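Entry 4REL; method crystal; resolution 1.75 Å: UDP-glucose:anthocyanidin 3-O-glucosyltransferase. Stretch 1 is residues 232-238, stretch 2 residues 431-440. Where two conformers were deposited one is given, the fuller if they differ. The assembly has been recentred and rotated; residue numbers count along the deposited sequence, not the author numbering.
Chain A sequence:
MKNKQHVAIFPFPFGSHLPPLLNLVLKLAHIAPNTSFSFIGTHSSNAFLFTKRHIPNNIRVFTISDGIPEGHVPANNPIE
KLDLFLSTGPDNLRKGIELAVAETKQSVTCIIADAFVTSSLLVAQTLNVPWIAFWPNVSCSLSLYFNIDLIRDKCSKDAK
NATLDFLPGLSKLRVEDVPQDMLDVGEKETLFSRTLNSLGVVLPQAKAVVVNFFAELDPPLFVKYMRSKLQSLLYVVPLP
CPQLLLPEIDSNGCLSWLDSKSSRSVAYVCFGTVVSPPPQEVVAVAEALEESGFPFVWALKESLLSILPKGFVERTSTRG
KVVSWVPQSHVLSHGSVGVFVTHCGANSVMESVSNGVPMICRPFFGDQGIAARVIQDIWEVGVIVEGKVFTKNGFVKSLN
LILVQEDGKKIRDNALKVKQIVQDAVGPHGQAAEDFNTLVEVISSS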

# COMPACT_ATOMS: atom_id res chain seq x y z
N SER A 232 4.86 17.59 11.60
CA SER A 232 5.87 16.57 11.89
C SER A 232 5.73 15.43 10.89
O SER A 232 4.61 14.98 10.63
N LEU A 233 6.84 15.00 10.31
CA LEU A 233 6.83 13.88 9.38
C LEU A 233 7.64 12.76 9.99
O LEU A 233 8.84 12.93 10.23
N LEU A 234 7.00 11.62 10.23
CA LEU A 234 7.65 10.49 10.89
C LEU A 234 7.55 9.25 10.01
O LEU A 234 6.48 8.97 9.45
N TYR A 235 8.65 8.52 9.87
CA TYR A 235 8.64 7.27 9.13
C TYR A 235 8.75 6.11 10.12
O TYR A 235 9.68 6.07 10.93
N VAL A 236 7.80 5.19 10.07
CA VAL A 236 7.87 3.98 10.88
C VAL A 236 7.96 2.79 9.94
O VAL A 236 7.19 2.68 8.98
N VAL A 237 8.94 1.93 10.21
CA VAL A 237 9.26 0.79 9.35
C VAL A 237 8.02 -0.06 9.11
O VAL A 237 7.36 -0.49 10.07
N PRO A 238 7.69 -0.31 7.83
CA PRO A 238 6.46 -1.01 7.44
C PRO A 238 6.51 -2.52 7.62
O PRO A 238 5.48 -3.17 7.48
N GLN A 431 16.48 6.02 10.70
CA GLN A 431 15.67 7.17 11.09
C GLN A 431 14.44 6.70 11.82
O GLN A 431 14.01 7.30 12.81
N ALA A 432 13.88 5.59 11.33
CA ALA A 432 12.61 5.08 11.80
C ALA A 432 12.64 4.71 13.28
O ALA A 432 11.63 4.83 13.96
N ALA A 433 13.79 4.26 13.77
CA ALA A 433 13.85 3.91 15.19
C ALA A 433 13.62 5.16 16.02
O ALA A 433 12.85 5.14 16.99
N GLU A 434 14.26 6.26 15.63
CA GLU A 434 14.05 7.53 16.32
C GLU A 434 12.62 8.03 16.11
O GLU A 434 11.97 8.51 17.04
N ASP A 435 12.12 7.92 14.88
CA ASP A 435 10.79 8.40 14.57
C ASP A 435 9.71 7.63 15.33
O ASP A 435 8.71 8.21 15.74
N PHE A 436 9.93 6.33 15.51
CA PHE A 436 8.99 5.52 16.28
C PHE A 436 8.96 6.00 17.72
O PHE A 436 7.90 6.13 18.33
N ASN A 437 10.14 6.28 18.29
CA ASN A 437 10.20 6.78 19.65
C ASN A 437 9.49 8.13 19.77
O ASN A 437 8.81 8.40 20.74
N THR A 438 9.65 8.97 18.74
CA THR A 438 8.98 10.26 18.73
C THR A 438 7.47 10.09 18.78
O THR A 438 6.77 10.79 19.52
N LEU A 439 6.97 9.14 17.99
CA LEU A 439 5.55 8.83 17.95
C LEU A 439 5.05 8.33 19.30
O LEU A 439 4.02 8.76 19.79
N VAL A 440 5.81 7.42 19.90
CA VAL A 440 5.46 6.92 21.22
C VAL A 440 5.33 8.05 22.24
O VAL A 440 4.40 8.07 23.05

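The apolar centre of the contact is built around L234, whose CA-to-CB bond points toward the helix. Its rotamer is m at chi1 and t at chi2. CD1 lies 4.0 Å from CB of L439, and CD2 lies 3.7 Å from CG2 of T438. L439 also points toward the strand, with chi1 t and chi2 p. Its CD2 is 4.2 Å from CG2 of V236. The V236 side chain leaves sideways in the t rotamer, and its CG1 meets CD1 of F436 at 3.9 Å. F436 is also t and leaves sideways.

The backbones come close at A432, whose CA is 5.0 Å from CA of V236; its side chain is a single methyl. Its CB packs 3.5 Å from CG2 of V237, which is t. Its CA makes a CA-H...O contact of 3.2 Å with O of Y235; that oxygen has no polar partner in the model.

D435, chi1 m, forms the polar edge. Its OD2 accepts a nearly straight hydrogen bond of 2.9 Å from N of Y235. OD1 accepts a 2.9 Å bond from NE2 of Q431, one helical turn earlier. Water 1 donates to OD2 of D435 at 2.6 Å and to O of L233 at 2.9 Å, bridging the two stretches. Water 2 accepts from N of V237 at 3.1 Å and donates weakly to O of A432 at 3.0 Å.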

# COMPACT_ATOMS: atom_id res chain seq x y z
CB SER A 232 5.70 16.04 13.31
OG SER A 232 6.66 15.04 13.60
CB LEU A 233 7.45 14.27 8.04
CG LEU A 233 7.55 13.18 6.96
CD1 LEU A 233 6.17 12.76 6.45
CD2 LEU A 233 8.41 13.69 5.81
CB LEU A 234 6.99 10.21 12.25
CG LEU A 234 6.94 11.34 13.28
CD1 LEU A 234 6.07 10.96 14.50
CD2 LEU A 234 8.35 11.70 13.72
CB TYR A 235 9.80 7.19 8.13
CG TYR A 235 9.66 8.04 6.88
CD1 TYR A 235 9.39 7.45 5.65
CD2 TYR A 235 9.83 9.41 6.93
CE1 TYR A 235 9.28 8.23 4.49
CE2 TYR A 235 9.73 10.19 5.79
CZ TYR A 235 9.45 9.59 4.58
OH TYR A 235 9.36 10.38 3.46
CB VAL A 236 6.66 3.86 11.81
CG1 VAL A 236 6.70 2.53 12.58
CG2 VAL A 236 6.65 5.02 12.78
CB VAL A 237 10.39 -0.06 9.97
CG1 VAL A 237 10.47 -1.43 9.32
CG2 VAL A 237 11.72 0.67 9.86
CB PRO A 238 6.35 -0.70 5.94
CG PRO A 238 7.76 -0.43 5.51
CD PRO A 238 8.39 0.27 6.67
CB GLN A 431 15.25 7.99 9.86
CG GLN A 431 14.57 9.29 10.23
CD GLN A 431 15.41 10.11 11.20
OE1 GLN A 431 16.61 10.27 11.00
NE2 GLN A 431 14.78 10.61 12.26
CB ALA A 432 12.19 3.90 10.98
CB ALA A 433 15.18 3.25 15.54
CB GLU A 434 15.05 8.59 15.82
CG GLU A 434 14.82 9.97 16.43
CD GLU A 434 15.42 11.10 15.61
OE1 GLU A 434 16.53 10.91 15.06
OE2 GLU A 434 14.79 12.17 15.52
CB ASP A 435 10.53 8.34 13.06
CG ASP A 435 11.23 9.44 12.31
OD1 ASP A 435 11.98 10.23 12.95
OD2 ASP A 435 11.05 9.51 11.07
CB PHE A 436 9.35 4.04 16.23
CG PHE A 436 8.40 3.16 17.00
CD1 PHE A 436 7.17 2.82 16.48
CD2 PHE A 436 8.75 2.68 18.25
CE1 PHE A 436 6.28 2.01 17.19
CE2 PHE A 436 7.87 1.86 18.97
CZ PHE A 436 6.64 1.53 18.43
CB ASN A 437 11.65 6.88 20.14
CG ASN A 437 12.29 5.52 20.37
OD1 ASN A 437 11.61 4.57 20.76
ND2 ASN A 437 13.59 5.42 20.12
CB THR A 438 9.38 11.07 17.48
OG1 THR A 438 10.77 11.38 17.56
CG2 THR A 438 8.58 12.37 17.39
CB LEU A 439 5.26 7.81 16.84
CG LEU A 439 3.83 7.27 16.72
CD1 LEU A 439 2.84 8.40 16.52
CD2 LEU A 439 3.74 6.26 15.56
CB VAL A 440 6.48 5.86 21.69
CG1 VAL A 440 6.29 5.54 23.16
CG2 VAL A 440 6.34 4.59 20.82
O HOH W 1 11.39 11.62 9.67
O HOH W 2 10.31 2.34 12.97